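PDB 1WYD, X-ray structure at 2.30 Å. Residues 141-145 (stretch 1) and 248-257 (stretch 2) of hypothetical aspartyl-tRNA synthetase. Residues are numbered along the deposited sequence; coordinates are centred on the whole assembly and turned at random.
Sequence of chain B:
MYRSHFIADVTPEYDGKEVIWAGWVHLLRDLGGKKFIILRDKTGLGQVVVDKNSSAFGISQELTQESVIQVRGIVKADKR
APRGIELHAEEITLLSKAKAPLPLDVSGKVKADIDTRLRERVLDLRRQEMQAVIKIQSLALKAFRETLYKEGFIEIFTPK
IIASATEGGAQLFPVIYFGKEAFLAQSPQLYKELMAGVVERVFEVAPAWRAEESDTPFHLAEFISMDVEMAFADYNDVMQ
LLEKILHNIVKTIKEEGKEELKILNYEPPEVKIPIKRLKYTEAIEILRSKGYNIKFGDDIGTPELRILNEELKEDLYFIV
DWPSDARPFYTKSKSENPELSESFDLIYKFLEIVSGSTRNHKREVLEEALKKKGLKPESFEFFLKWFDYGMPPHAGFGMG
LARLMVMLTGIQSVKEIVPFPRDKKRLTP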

ATOM      1  N   LEU B 141      -6.162  -8.012   0.034  1.00 41.27           N
ATOM      2  CA  LEU B 141      -5.680  -6.799   0.669  1.00 42.62           C
ATOM      3  C   LEU B 141      -6.854  -5.955   1.188  1.00 42.42           C
ATOM      4  O   LEU B 141      -6.788  -5.332   2.274  1.00 42.78           O
ATOM      5  N   LYS B 142      -7.907  -5.933   0.381  1.00 41.87           N
ATOM      6  CA  LYS B 142      -9.144  -5.257   0.704  1.00 42.77           C
ATOM      7  C   LYS B 142      -9.668  -5.833   2.030  1.00 42.00           C
ATOM      8  O   LYS B 142      -9.953  -5.083   2.954  1.00 42.04           O
ATOM      9  N   ALA B 143      -9.707  -7.157   2.142  1.00 41.58           N
ATOM     10  CA  ALA B 143     -10.301  -7.807   3.317  1.00 42.45           C
ATOM     11  C   ALA B 143      -9.429  -7.577   4.519  1.00 42.95           C
ATOM     12  O   ALA B 143      -9.930  -7.520   5.659  1.00 43.78           O
ATOM     13  N   PHE B 144      -8.128  -7.434   4.265  1.00 42.18           N
ATOM     14  CA  PHE B 144      -7.159  -7.206   5.325  1.00 41.33           C
ATOM     15  C   PHE B 144      -7.429  -5.837   5.923  1.00 41.29           C
ATOM     16  O   PHE B 144      -7.467  -5.682   7.121  1.00 40.81           O
ATOM     17  N   ARG B 145      -7.591  -4.827   5.075  1.00 42.23           N
ATOM     18  CA  ARG B 145      -7.693  -3.472   5.572  1.00 42.21           C
ATOM     19  C   ARG B 145      -9.073  -3.284   6.214  1.00 42.58           C
ATOM     20  O   ARG B 145      -9.203  -2.659   7.268  1.00 42.38           O
ATOM     21  N   ASN B 248     -11.663 -13.104   7.802  1.00 45.30           N
ATOM     22  CA  ASN B 248     -12.365 -12.257   6.833  1.00 45.04           C
ATOM     23  C   ASN B 248     -11.768 -12.389   5.426  1.00 45.43           C
ATOM     24  O   ASN B 248     -12.486 -12.242   4.405  1.00 46.21           O
ATOM     25  N   ILE B 249     -10.457 -12.674   5.390  1.00 44.79           N
ATOM     26  CA  ILE B 249      -9.723 -12.898   4.164  1.00 44.06           C
ATOM     27  C   ILE B 249     -10.263 -14.140   3.465  1.00 44.35           C
ATOM     28  O   ILE B 249     -10.778 -14.050   2.370  1.00 43.77           O
ATOM     29  N   VAL B 250     -10.154 -15.300   4.092  1.00 45.69           N
ATOM     30  CA  VAL B 250     -10.636 -16.520   3.441  1.00 47.25           C
ATOM     31  C   VAL B 250     -12.130 -16.444   3.094  1.00 48.28           C
ATOM     32  O   VAL B 250     -12.560 -16.874   1.994  1.00 48.27           O
ATOM     33  N   LYS B 251     -12.907 -15.822   3.979  1.00 48.85           N
ATOM     34  CA  LYS B 251     -14.327 -15.598   3.693  1.00 50.36           C
ATOM     35  C   LYS B 251     -14.535 -14.736   2.447  1.00 50.24           C
ATOM     36  O   LYS B 251     -15.414 -15.014   1.637  1.00 50.84           O
ATOM     37  N   THR B 252     -13.738 -13.687   2.282  1.00 50.09           N
ATOM     38  CA  THR B 252     -13.869 -12.861   1.078  1.00 49.26           C
ATOM     39  C   THR B 252     -13.483 -13.619  -0.199  1.00 50.17           C
ATOM     40  O   THR B 252     -14.132 -13.475  -1.250  1.00 50.13           O
ATOM     41  N   ILE B 253     -12.419 -14.412  -0.120  1.00 51.12           N
ATOM     42  CA  ILE B 253     -11.967 -15.162  -1.275  1.00 51.89           C
ATOM     43  C   ILE B 253     -13.084 -16.140  -1.636  1.00 52.78           C
ATOM     44  O   ILE B 253     -13.502 -16.185  -2.789  1.00 53.27           O
ATOM     45  N   LYS B 254     -13.586 -16.880  -0.640  1.00 53.93           N
ATOM     46  CA  LYS B 254     -14.731 -17.818  -0.812  1.00 54.88           C
ATOM     47  C   LYS B 254     -16.020 -17.265  -1.428  1.00 55.08           C
ATOM     48  O   LYS B 254     -16.699 -17.971  -2.160  1.00 55.66           O
ATOM     49  N   GLU B 255     -16.344 -16.005  -1.171  1.00 56.11           N
ATOM     50  CA  GLU B 255     -17.549 -15.385  -1.726  1.00 56.86           C
ATOM     51  C   GLU B 255     -17.319 -14.573  -2.992  1.00 56.80           C
ATOM     52  O   GLU B 255     -18.055 -14.704  -3.963  1.00 58.40           O
ATOM     53  N   GLU B 256     -16.319 -13.709  -2.963  1.00 56.55           N
ATOM     54  CA  GLU B 256     -16.036 -12.787  -4.055  1.00 55.70           C
ATOM     55  C   GLU B 256     -15.018 -13.335  -5.064  1.00 55.26           C
ATOM     56  O   GLU B 256     -14.882 -12.804  -6.149  1.00 53.63           O
ATOM     57  N   GLY B 257     -14.312 -14.399  -4.694  1.00 55.50           N
ATOM     58  CA  GLY B 257     -13.428 -15.072  -5.623  1.00 57.24           C
ATOM     59  C   GLY B 257     -13.789 -16.506  -5.978  1.00 57.79           C
ATOM     60  O   GLY B 257     -12.900 -17.327  -6.227  1.00 58.63           O
TER

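How do the two helices meet, and what does Leu141 contribute? Their axes approach to 8.5 Å and their N-to-C directions differ by 140°, so the chains run in roughly opposite senses, and the nearest CA atoms are Ala143 CA and Ile249 CA, 5.2 Å apart. Leu141 takes no part: its CA-to-CB bond points away from stretch 2, and its m, t side chain makes no contact with stretch 2.

How does Lys142 reach the other helix when its CA-to-CB bond points sideways? The chain starts with chi1 t, has chi2 at -143°, between wells, and then bends through a p chi3 to a t chi4, which brings the ammonium group across. There Lys142 NZ donates a hydrogen bond to Glu256 OE1 at 2.9 Å, within a salt bridge. The CA-to-CB bond of Glu256 points toward stretch 1, with chi1 at -93°, between wells, and chi2 t, from the last turn of its helix. Lys142 NZ also lies 3.8 Å from Thr252 CG2, and it donates to water 1, whose oxygen is 2.8 Å from Lys142 NZ. That water in turn donates to Thr252 OG1, with 2.9 Å between the water oxygen and Thr252 OG1, so a second polar path joins the helices beside the direct ion pair.

Why can the backbones come so close at Ala143? Its CB points toward stretch 2, and this short side chain fits against the helix itself, with Ala143 CB 3.8 Å from Ile249 CA and 4.0 Å from Ile249 CG1. Ala143 CB also sits 3.4 Å from Thr252 OG1. Thr252, with chi1 m, points toward stretch 1 while its hydroxyl donates back to its own helix, Thr252 OG1 to Asn248 O at 2.7 Å; the same hydroxyl thus serves as donor to the backbone and acceptor from water 1. Asn248, with chi1 t, adds a direct tie: Asn248 ND2 donates to Ala143 O at 3.0 Å with an N-H...acceptor angle of 145°, joining a side-chain amide to a backbone carbonyl of the facing helix.

What do Phe144 and Arg145 do at the end of the stretch? Phe144, with chi1 t, directs its CB away, yet the base of the side chain still meets Ile249: Phe144 CB is 4.3 Å from Ile249 CD1, and Phe144 N is 4.2 Å from Ile249 CG1. Ile249 starts out sideways, but its m, t rotamer carries the end of the chain nearer, letting it touch both Ala143 and Phe144. The CA-to-CB bond of Arg145 points away, and its NH1 and NH2 are hydrogen-bonded elsewhere in the structure.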

ATOM      1  CB  LEU B 141      -4.782  -6.003  -0.303  1.00 42.23           C
ATOM      2  CG  LEU B 141      -3.432  -6.689  -0.657  1.00 42.90           C
ATOM      3  CD1 LEU B 141      -2.889  -6.167  -1.986  1.00 45.12           C
ATOM      4  CD2 LEU B 141      -2.378  -6.508   0.432  1.00 41.04           C
ATOM      5  CB  LYS B 142     -10.152  -5.443  -0.459  1.00 42.21           C
ATOM      6  CG  LYS B 142     -11.342  -4.511  -0.412  1.00 46.16           C
ATOM      7  CD  LYS B 142     -12.651  -5.172  -0.884  1.00 54.82           C
ATOM      8  CE  LYS B 142     -12.895  -6.530  -0.184  1.00 56.58           C
ATOM      9  NZ  LYS B 142     -14.336  -6.912  -0.050  1.00 56.82           N
ATOM     10  CB  ALA B 143     -10.500  -9.313   3.109  1.00 41.46           C
ATOM     11  CB  PHE B 144      -5.742  -7.288   4.729  1.00 41.57           C
ATOM     12  CG  PHE B 144      -4.635  -6.853   5.662  1.00 40.68           C
ATOM     13  CD1 PHE B 144      -4.163  -7.722   6.657  1.00 39.29           C
ATOM     14  CD2 PHE B 144      -4.020  -5.590   5.505  1.00 40.88           C
ATOM     15  CE1 PHE B 144      -3.141  -7.359   7.506  1.00 38.35           C
ATOM     16  CE2 PHE B 144      -2.968  -5.195   6.358  1.00 38.73           C
ATOM     17  CZ  PHE B 144      -2.510  -6.106   7.364  1.00 39.11           C
ATOM     18  CB  ARG B 145      -7.451  -2.491   4.453  1.00 42.35           C
ATOM     19  CG  ARG B 145      -6.018  -2.488   3.925  1.00 42.20           C
ATOM     20  CD  ARG B 145      -5.748  -1.302   3.036  1.00 41.97           C
ATOM     21  NE  ARG B 145      -4.478  -1.409   2.325  1.00 42.48           N
ATOM     22  CZ  ARG B 145      -4.330  -1.908   1.102  1.00 43.90           C
ATOM     23  NH1 ARG B 145      -5.385  -2.361   0.443  1.00 41.23           N
ATOM     24  NH2 ARG B 145      -3.117  -1.944   0.518  1.00 42.58           N
ATOM     25  CB  ASN B 248     -12.373 -10.815   7.318  1.00 44.80           C
ATOM     26  CG  ASN B 248     -13.197  -9.908   6.455  1.00 45.28           C
ATOM     27  OD1 ASN B 248     -14.401 -10.122   6.298  1.00 46.19           O
ATOM     28  ND2 ASN B 248     -12.565  -8.837   5.921  1.00 39.87           N
ATOM     29  CB  ILE B 249      -8.158 -12.981   4.424  1.00 43.28           C
ATOM     30  CG1 ILE B 249      -7.602 -11.596   4.735  1.00 42.36           C
ATOM     31  CG2 ILE B 249      -7.448 -13.488   3.204  1.00 41.79           C
ATOM     32  CD1 ILE B 249      -6.186 -11.584   5.159  1.00 39.19           C
ATOM     33  CB  VAL B 250     -10.310 -17.770   4.252  1.00 47.85           C
ATOM     34  CG1 VAL B 250      -8.781 -17.864   4.514  1.00 45.47           C
ATOM     35  CG2 VAL B 250     -11.032 -17.746   5.552  1.00 49.51           C
ATOM     36  CB  LYS B 251     -15.035 -14.968   4.900  1.00 51.08           C
ATOM     37  CG  LYS B 251     -16.558 -14.994   4.842  1.00 53.34           C
ATOM     38  CD  LYS B 251     -17.154 -14.094   5.935  1.00 57.11           C
ATOM     39  CE  LYS B 251     -18.676 -14.279   6.059  1.00 59.45           C
ATOM     40  NZ  LYS B 251     -19.369 -12.948   6.157  1.00 61.54           N
ATOM     41  CB  THR B 252     -13.063 -11.557   1.221  1.00 49.29           C
ATOM     42  OG1 THR B 252     -13.504 -10.828   2.388  1.00 46.80           O
ATOM     43  CG2 THR B 252     -13.357 -10.626   0.068  1.00 46.93           C
ATOM     44  CB  ILE B 253     -10.639 -15.913  -1.001  1.00 51.87           C
ATOM     45  CG1 ILE B 253      -9.555 -14.989  -0.424  1.00 52.06           C
ATOM     46  CG2 ILE B 253     -10.163 -16.616  -2.265  1.00 51.55           C
ATOM     47  CD1 ILE B 253      -9.337 -13.649  -1.162  1.00 47.54           C
ATOM     48  CB  LYS B 254     -15.043 -18.547   0.494  1.00 54.51           C
ATOM     49  CG  LYS B 254     -14.190 -19.782   0.705  1.00 55.32           C
ATOM     50  CD  LYS B 254     -14.422 -20.437   2.060  1.00 58.55           C
ATOM     51  CE  LYS B 254     -13.258 -21.384   2.386  1.00 62.98           C
ATOM     52  NZ  LYS B 254     -13.340 -22.031   3.751  1.00 65.54           N
ATOM     53  CB  GLU B 255     -18.201 -14.476  -0.682  1.00 57.44           C
ATOM     54  CG  GLU B 255     -19.040 -15.200   0.356  1.00 59.49           C
ATOM     55  CD  GLU B 255     -19.323 -14.331   1.572  1.00 62.47           C
ATOM     56  OE1 GLU B 255     -19.643 -14.892   2.636  1.00 61.65           O
ATOM     57  OE2 GLU B 255     -19.233 -13.082   1.463  1.00 64.50           O
ATOM     58  CB  GLU B 256     -15.526 -11.467  -3.473  1.00 56.56           C
ATOM     59  CG  GLU B 256     -16.577 -10.380  -3.217  1.00 55.41           C
ATOM     60  CD  GLU B 256     -15.942  -9.098  -2.676  1.00 56.21           C
ATOM     61  OE1 GLU B 256     -15.837  -8.980  -1.450  1.00 51.92           O
ATOM     62  OE2 GLU B 256     -15.528  -8.204  -3.482  1.00 60.45           O
TER
HETATM   63  O   HOH W   1     -14.065  -8.016   2.562  1.00 60.17           O